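PDB 5DLK: TqaA from Penicillium aethiopicum, which is a fungal nonribosomal peptide synthetase whose terminal condensation-like domain, the piece in this structure, probably closes the peptide product into a macrocycle. Local coordinates for residues 152-164 and 170-182. Sequence-based numbering, arbitrary orientation.
Sequences GGSLPVRFTLVSC and VVLTIQISHSQWD
The first torsions of Thr160 and Thr173 set OG1 of Thr173 against CB of Thr160 (3.3 Å): OG1 of Thr160 is anti to its carbonyl carbon (chi1 -58°), while OG1 of Thr173 stands between backbone N and carbonyl carbon (chi1 83°). They stand side by side on one face of an antiparallel beta hairpin of the condensation-domain fold, strand 158-163 with strand 170-177. One water lies 2.7 Å from Thr160 OG1 and 2.8 Å from Thr173 OG1, and it also donates to Arg158 O. Threonine suits this place: beta-branched for a strand, yet polar enough to hold the water and, at Thr160 OG1, to accept Arg122 NE. Their backbones form a hydrogen-bonded pair, in which Thr173 N reaches Thr160 O at 2.8 Å.

On the other face Phe159 and Ile174 lie side by side, Phe159 CE2 being 3.7 Å from Ile174 CG2. Helix 81-94 packs against Phe159 and Leu161, which explains large apolar residues here.

Beyond the end of strand 170-177, the extended side chain of Gln180, in the turn after Ser177, reaches across to Pro156 and Val157, within the SHxxxDG sequence that corresponds to the HHxxxDG motif of condensation domains. Its amide does two jobs. OE1 accepts Ser177 N at 3.0 Å, while NE2 donates to Ile97 O and to a water that in turn accepts Val157 N. The same amide rests on Pro156 and Val157, with OE1 3.5 Å from Val157 CG2. A leucine here would probably leave Ser177 N and Ile97 O without these partners and loosen the turn that leads to Gly183, a phosphopantetheine-binding residue. At the far end, Val170 CG1 presses on Leu161 CD1 at 3.4 Å, tighter than usual for two carbons.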
ATOM      1  N   GLY A 152      -3.360  -5.146  18.816  1.00 24.84           N
ATOM      2  CA  GLY A 152      -3.427  -4.953  20.260  1.00 25.84           C
ATOM      3  C   GLY A 152      -3.889  -3.564  20.671  1.00 27.69           C
ATOM      4  O   GLY A 152      -4.184  -3.318  21.853  1.00 29.42           O
ATOM      5  N   GLY A 153      -3.933  -2.645  19.712  1.00 22.48           N
ATOM      6  CA  GLY A 153      -4.421  -1.296  19.949  1.00 25.38           C
ATOM      7  C   GLY A 153      -3.386  -0.198  20.152  1.00 23.63           C
ATOM      8  O   GLY A 153      -3.729   0.978  20.141  1.00 27.58           O
ATOM      9  N   SER A 154      -2.120  -0.565  20.328  1.00 23.95           N
ATOM     10  CA  SER A 154      -1.064   0.433  20.480  1.00 23.63           C
ATOM     11  C   SER A 154      -0.943   1.253  19.201  1.00 28.43           C
ATOM     12  O   SER A 154      -0.971   0.695  18.098  1.00 26.09           O
ATOM     13  CB  SER A 154       0.268  -0.249  20.821  1.00 27.36           C
ATOM     14  OG  SER A 154       1.333   0.688  20.830  1.00 39.27           O
ATOM     15  N   LEU A 155      -0.846   2.573  19.326  1.00 24.24           N
ATOM     16  CA  LEU A 155      -0.730   3.425  18.147  1.00 25.34           C
ATOM     17  C   LEU A 155       0.499   3.043  17.325  1.00 25.09           C
ATOM     18  O   LEU A 155       1.619   3.061  17.843  1.00 22.99           O
ATOM     19  CB  LEU A 155      -0.643   4.891  18.557  1.00 25.27           C
ATOM     20  CG  LEU A 155      -1.906   5.405  19.242  1.00 28.85           C
ATOM     21  CD1 LEU A 155      -1.575   6.529  20.227  1.00 32.03           C
ATOM     22  CD2 LEU A 155      -2.899   5.883  18.197  1.00 23.30           C
ATOM     23  N   PRO A 156       0.300   2.678  16.046  1.00 22.40           N
ATOM     24  CA  PRO A 156       1.497   2.273  15.295  1.00 22.69           C
ATOM     25  C   PRO A 156       2.391   3.454  14.944  1.00 21.70           C
ATOM     26  O   PRO A 156       3.579   3.242  14.762  1.00 24.53           O
ATOM     27  CB  PRO A 156       0.926   1.625  14.016  1.00 20.69           C
ATOM     28  CG  PRO A 156      -0.467   1.204  14.393  1.00 19.33           C
ATOM     29  CD  PRO A 156      -0.944   2.313  15.338  1.00 20.15           C
ATOM     30  N   VAL A 157       1.832   4.657  14.840  1.00 19.54           N
ATOM     31  CA  VAL A 157       2.622   5.811  14.416  1.00 17.62           C
ATOM     32  C   VAL A 157       3.303   6.449  15.636  1.00 25.63           C
ATOM     33  O   VAL A 157       2.647   6.881  16.592  1.00 24.72           O
ATOM     34  CB  VAL A 157       1.780   6.843  13.655  1.00 21.03           C
ATOM     35  CG1 VAL A 157       2.510   8.186  13.527  1.00 21.97           C
ATOM     36  CG2 VAL A 157       1.442   6.312  12.239  1.00 18.01           C
ATOM     37  N   ARG A 158       4.627   6.469  15.602  1.00 21.12           N
ATOM     38  CA  ARG A 158       5.413   7.000  16.715  1.00 23.87           C
ATOM     39  C   ARG A 158       6.785   7.408  16.211  1.00 22.75           C
ATOM     40  O   ARG A 158       7.271   6.896  15.194  1.00 20.24           O
ATOM     41  CB  ARG A 158       5.513   5.980  17.847  1.00 24.37           C
ATOM     42  CG  ARG A 158       6.022   4.606  17.447  1.00 25.49           C
ATOM     43  CD  ARG A 158       5.900   3.650  18.644  1.00 29.65           C
ATOM     44  NE  ARG A 158       4.517   3.595  19.098  1.00 33.18           N
ATOM     45  CZ  ARG A 158       4.119   3.363  20.345  1.00 40.67           C
ATOM     46  NH1 ARG A 158       5.007   3.171  21.325  1.00 36.39           N
ATOM     47  NH2 ARG A 158       2.808   3.331  20.608  1.00 34.73           N
ATOM     48  N   PHE A 159       7.404   8.346  16.924  1.00 23.03           N
ATOM     49  CA  PHE A 159       8.590   9.036  16.433  1.00 20.78           C
ATOM     50  C   PHE A 159       9.775   8.817  17.349  1.00 21.15           C
ATOM     51  O   PHE A 159       9.611   8.708  18.567  1.00 22.70           O
ATOM     52  CB  PHE A 159       8.341  10.547  16.324  1.00 22.76           C
ATOM     53  CG  PHE A 159       7.203  10.921  15.426  1.00 22.13           C
ATOM     54  CD1 PHE A 159       5.900  10.886  15.880  1.00 25.14           C
ATOM     55  CD2 PHE A 159       7.453  11.322  14.126  1.00 23.85           C
ATOM     56  CE1 PHE A 159       4.831  11.243  15.039  1.00 28.18           C
ATOM     57  CE2 PHE A 159       6.397  11.679  13.271  1.00 28.22           C
ATOM     58  CZ  PHE A 159       5.089  11.639  13.735  1.00 26.01           C
ATOM     59  N   THR A 160      10.955   8.747  16.741  1.00 22.20           N
ATOM     60  CA  THR A 160      12.210   8.551  17.472  1.00 25.37           C
ATOM     61  C   THR A 160      13.194   9.597  16.983  1.00 24.01           C
ATOM     62  O   THR A 160      13.262   9.890  15.800  1.00 23.58           O
ATOM     63  CB  THR A 160      12.800   7.132  17.268  1.00 26.10           C
ATOM     64  OG1 THR A 160      11.849   6.138  17.677  1.00 22.51           O
ATOM     65  CG2 THR A 160      14.067   6.948  18.100  1.00 24.67           C
ATOM     66  N   LEU A 161      13.970  10.160  17.903  1.00 24.39           N
ATOM     67  CA  LEU A 161      14.956  11.171  17.556  1.00 23.85           C
ATOM     68  C   LEU A 161      16.265  10.784  18.223  1.00 27.37           C
ATOM     69  O   LEU A 161      16.334  10.745  19.450  1.00 24.88           O
ATOM     70  CB  LEU A 161      14.485  12.549  18.033  1.00 31.09           C
ATOM     71  CG  LEU A 161      15.186  13.795  17.514  1.00 32.47           C
ATOM     72  CD1 LEU A 161      15.227  13.759  15.999  1.00 32.71           C
ATOM     73  CD2 LEU A 161      14.426  15.025  17.995  1.00 32.94           C
ATOM     74  N   VAL A 162      17.270  10.447  17.418  1.00 23.77           N
ATOM     75  CA  VAL A 162      18.537   9.931  17.943  1.00 28.71           C
ATOM     76  C   VAL A 162      19.655  10.906  17.590  1.00 29.37           C
ATOM     77  O   VAL A 162      19.905  11.169  16.417  1.00 25.33           O
ATOM     78  CB  VAL A 162      18.842   8.519  17.393  1.00 27.49           C
ATOM     79  CG1 VAL A 162      20.156   7.996  17.931  1.00 25.74           C
ATOM     80  CG2 VAL A 162      17.722   7.557  17.768  1.00 26.62           C
ATOM     81  N   SER A 163      20.331  11.441  18.611  1.00 27.34           N
ATOM     82  CA  SER A 163      21.251  12.560  18.418  1.00 27.88           C
ATOM     83  C   SER A 163      22.690  12.259  18.834  1.00 28.96           C
ATOM     84  O   SER A 163      22.926  11.607  19.844  1.00 27.09           O
ATOM     85  CB  SER A 163      20.781  13.781  19.227  1.00 29.96           C
ATOM     86  OG  SER A 163      19.501  14.208  18.815  1.00 41.96           O
ATOM     87  N   CYS A 164      23.637  12.752  18.047  1.00 29.24           N
ATOM     88  CA  CYS A 164      25.025  12.854  18.492  1.00 32.08           C
ATOM     89  C   CYS A 164      25.156  14.054  19.428  1.00 32.03           C
ATOM     90  O   CYS A 164      24.411  15.025  19.290  1.00 31.63           O
ATOM     91  CB  CYS A 164      25.969  13.019  17.305  1.00 26.34           C
ATOM     92  SG  CYS A 164      25.986  11.643  16.149  1.00 36.65           S
ATOM     93  N   VAL A 170      21.828  13.917  13.506  1.00 27.80           N
ATOM     94  CA  VAL A 170      20.621  13.455  14.170  1.00 26.23           C
ATOM     95  C   VAL A 170      19.849  12.538  13.203  1.00 26.69           C
ATOM     96  O   VAL A 170      19.866  12.777  12.007  1.00 28.04           O
ATOM     97  CB  VAL A 170      19.767  14.669  14.598  1.00 32.19           C
ATOM     98  CG1 VAL A 170      18.314  14.330  14.695  1.00 33.51           C
ATOM     99  CG2 VAL A 170      20.288  15.276  15.908  1.00 28.97           C
ATOM    100  N   VAL A 171      19.225  11.478  13.711  1.00 25.77           N
ATOM    101  CA  VAL A 171      18.306  10.685  12.874  1.00 25.18           C
ATOM    102  C   VAL A 171      16.901  10.786  13.447  1.00 25.51           C
ATOM    103  O   VAL A 171      16.689  10.536  14.630  1.00 23.54           O
ATOM    104  CB  VAL A 171      18.727   9.197  12.771  1.00 22.43           C
ATOM    105  CG1 VAL A 171      17.684   8.388  11.945  1.00 25.52           C
ATOM    106  CG2 VAL A 171      20.105   9.073  12.133  1.00 26.33           C
ATOM    107  N   LEU A 172      15.950  11.171  12.596  1.00 23.32           N
ATOM    108  CA  LEU A 172      14.545  11.198  12.966  1.00 23.85           C
ATOM    109  C   LEU A 172      13.881  10.006  12.307  1.00 21.81           C
ATOM    110  O   LEU A 172      14.062   9.823  11.109  1.00 22.11           O
ATOM    111  CB  LEU A 172      13.888  12.490  12.497  1.00 25.24           C
ATOM    112  CG  LEU A 172      12.359  12.539  12.492  1.00 24.75           C
ATOM    113  CD1 LEU A 172      11.816  12.599  13.901  1.00 25.21           C
ATOM    114  CD2 LEU A 172      11.898  13.723  11.666  1.00 30.61           C
ATOM    115  N   THR A 173      13.157   9.182  13.067  1.00 23.72           N
ATOM    116  CA  THR A 173      12.393   8.103  12.426  1.00 24.02           C
ATOM    117  C   THR A 173      10.893   8.197  12.703  1.00 24.52           C
ATOM    118  O   THR A 173      10.436   8.669  13.754  1.00 22.38           O
ATOM    119  CB  THR A 173      12.907   6.698  12.836  1.00 20.77           C
ATOM    120  OG1 THR A 173      12.350   6.301  14.093  1.00 26.61           O
ATOM    121  CG2 THR A 173      14.447   6.684  12.921  1.00 21.47           C
ATOM    122  N   ILE A 174      10.125   7.758  11.711  1.00 22.04           N
ATOM    123  CA  ILE A 174       8.682   7.733  11.787  1.00 20.35           C
ATOM    124  C   ILE A 174       8.258   6.294  11.540  1.00 22.17           C
ATOM    125  O   ILE A 174       8.506   5.773  10.459  1.00 22.02           O
ATOM    126  CB  ILE A 174       8.059   8.677  10.731  1.00 27.66           C
ATOM    127  CG1 ILE A 174       8.827  10.007  10.706  1.00 27.63           C
ATOM    128  CG2 ILE A 174       6.563   8.852  10.957  1.00 27.31           C
ATOM    129  CD1 ILE A 174       8.446  10.946   9.563  1.00 32.77           C
ATOM    130  N   GLN A 175       7.673   5.644  12.540  1.00 21.96           N
ATOM    131  CA  GLN A 175       7.195   4.275  12.374  1.00 21.07           C
ATOM    132  C   GLN A 175       5.727   4.321  11.985  1.00 21.16           C
ATOM    133  O   GLN A 175       5.002   5.222  12.389  1.00 18.07           O
ATOM    134  CB  GLN A 175       7.411   3.451  13.641  1.00 22.44           C
ATOM    135  CG  GLN A 175       8.881   3.171  13.899  1.00 22.54           C
ATOM    136  CD  GLN A 175       9.114   2.307  15.110  1.00 21.72           C
ATOM    137  OE1 GLN A 175       8.170   1.863  15.769  1.00 23.34           O
ATOM    138  NE2 GLN A 175      10.382   2.063  15.418  1.00 22.72           N
ATOM    139  N   ILE A 176       5.298   3.365  11.167  1.00 19.57           N
ATOM    140  CA  ILE A 176       3.949   3.434  10.622  1.00 20.21           C
ATOM    141  C   ILE A 176       3.569   2.081  10.001  1.00 19.52           C
ATOM    142  O   ILE A 176       4.401   1.389   9.407  1.00 18.15           O
ATOM    143  CB  ILE A 176       3.828   4.599   9.583  1.00 19.33           C
ATOM    144  CG1 ILE A 176       2.383   4.776   9.089  1.00 17.99           C
ATOM    145  CG2 ILE A 176       4.825   4.438   8.436  1.00 18.18           C
ATOM    146  CD1 ILE A 176       2.172   6.053   8.262  1.00 21.47           C
ATOM    147  N   SER A 177       2.302   1.716  10.162  1.00 19.78           N
ATOM    148  CA  SER A 177       1.729   0.525   9.539  1.00 18.67           C
ATOM    149  C   SER A 177       1.244   0.872   8.126  1.00 17.79           C
ATOM    150  O   SER A 177       0.726   1.959   7.895  1.00 17.32           O
ATOM    151  CB  SER A 177       0.568  -0.007  10.398  1.00 20.24           C
ATOM    152  OG  SER A 177      -0.198  -0.964   9.682  1.00 21.96           O
ATOM    153  N   HIS A 178       1.392  -0.046   7.169  1.00 17.88           N
ATOM    154  CA  HIS A 178       0.946   0.227   5.801  1.00 14.85           C
ATOM    155  C   HIS A 178      -0.593   0.361   5.738  1.00 16.15           C
ATOM    156  O   HIS A 178      -1.145   0.829   4.745  1.00 18.38           O
ATOM    157  CB  HIS A 178       1.479  -0.880   4.860  1.00 17.46           C
ATOM    158  CG  HIS A 178       1.649  -0.469   3.429  1.00 16.78           C
ATOM    159  ND1 HIS A 178       0.864   0.496   2.812  1.00 18.47           N
ATOM    160  CD2 HIS A 178       2.510  -0.893   2.474  1.00 18.01           C
ATOM    161  CE1 HIS A 178       1.236   0.637   1.560  1.00 18.89           C
ATOM    162  NE2 HIS A 178       2.231  -0.208   1.318  1.00 20.84           N
ATOM    163  N   SER A 179      -1.284   0.012   6.822  1.00 18.95           N
ATOM    164  CA  SER A 179      -2.713   0.320   6.913  1.00 17.48           C
ATOM    165  C   SER A 179      -2.952   1.828   6.962  1.00 19.47           C
ATOM    166  O   SER A 179      -4.096   2.278   6.868  1.00 19.29           O
ATOM    167  CB  SER A 179      -3.345  -0.333   8.146  1.00 19.73           C
ATOM    168  OG  SER A 179      -2.753   0.157   9.355  1.00 21.03           O
ATOM    169  N   GLN A 180      -1.872   2.603   7.086  1.00 18.48           N
ATOM    170  CA  GLN A 180      -1.980   4.046   7.329  1.00 19.61           C
ATOM    171  C   GLN A 180      -1.374   4.912   6.232  1.00 18.67           C
ATOM    172  O   GLN A 180      -1.345   6.141   6.353  1.00 21.64           O
ATOM    173  CB  GLN A 180      -1.314   4.397   8.685  1.00 15.21           C
ATOM    174  CG  GLN A 180      -1.939   3.676   9.865  1.00 16.96           C
ATOM    175  CD  GLN A 180      -1.126   3.875  11.143  1.00 20.51           C
ATOM    176  OE1 GLN A 180      -0.025   3.342  11.272  1.00 18.00           O
ATOM    177  NE2 GLN A 180      -1.654   4.676  12.076  1.00 21.65           N
ATOM    178  N   TRP A 181      -0.892   4.303   5.146  1.00 19.18           N
ATOM    179  CA  TRP A 181      -0.314   5.091   4.067  1.00 17.87           C
ATOM    180  C   TRP A 181      -0.366   4.307   2.749  1.00 20.78           C
ATOM    181  O   TRP A 181      -0.633   3.105   2.748  1.00 18.02           O
ATOM    182  CB  TRP A 181       1.146   5.493   4.386  1.00 19.91           C
ATOM    183  CG  TRP A 181       2.089   4.328   4.442  1.00 19.56           C
ATOM    184  CD1 TRP A 181       2.337   3.531   5.517  1.00 18.58           C
ATOM    185  CD2 TRP A 181       2.877   3.801   3.363  1.00 20.69           C
ATOM    186  NE1 TRP A 181       3.245   2.558   5.189  1.00 19.91           N
ATOM    187  CE2 TRP A 181       3.593   2.700   3.872  1.00 19.36           C
ATOM    188  CE3 TRP A 181       3.055   4.158   2.022  1.00 22.14           C
ATOM    189  CZ2 TRP A 181       4.470   1.941   3.088  1.00 20.86           C
ATOM    190  CZ3 TRP A 181       3.930   3.401   1.236  1.00 20.76           C
ATOM    191  CH2 TRP A 181       4.623   2.311   1.770  1.00 23.02           C
ATOM    192  N   ASP A 182      -0.133   4.998   1.643  1.00 20.19           N
ATOM    193  CA  ASP A 182       0.067   4.331   0.357  1.00 21.14           C
ATOM    194  C   ASP A 182       1.047   5.115  -0.509  1.00 23.12           C
ATOM    195  O   ASP A 182       1.500   6.205  -0.131  1.00 23.51           O
ATOM    196  CB  ASP A 182      -1.263   4.121  -0.379  1.00 21.03           C
ATOM    197  CG  ASP A 182      -2.049   5.396  -0.571  1.00 25.11           C
ATOM    198  OD1 ASP A 182      -1.447   6.492  -0.622  1.00 26.54           O
ATOM    199  OD2 ASP A 182      -3.291   5.301  -0.705  1.00 28.06           O
TER
HETATM  200  O   HOH W   1       5.280   1.731  16.159  1.00 32.28           O
HETATM  201  O   HOH W   2      -1.233   5.557  14.861  1.00 20.25           O
HETATM  202  O   HOH W   3      10.060   5.977  15.597  1.00 22.65           O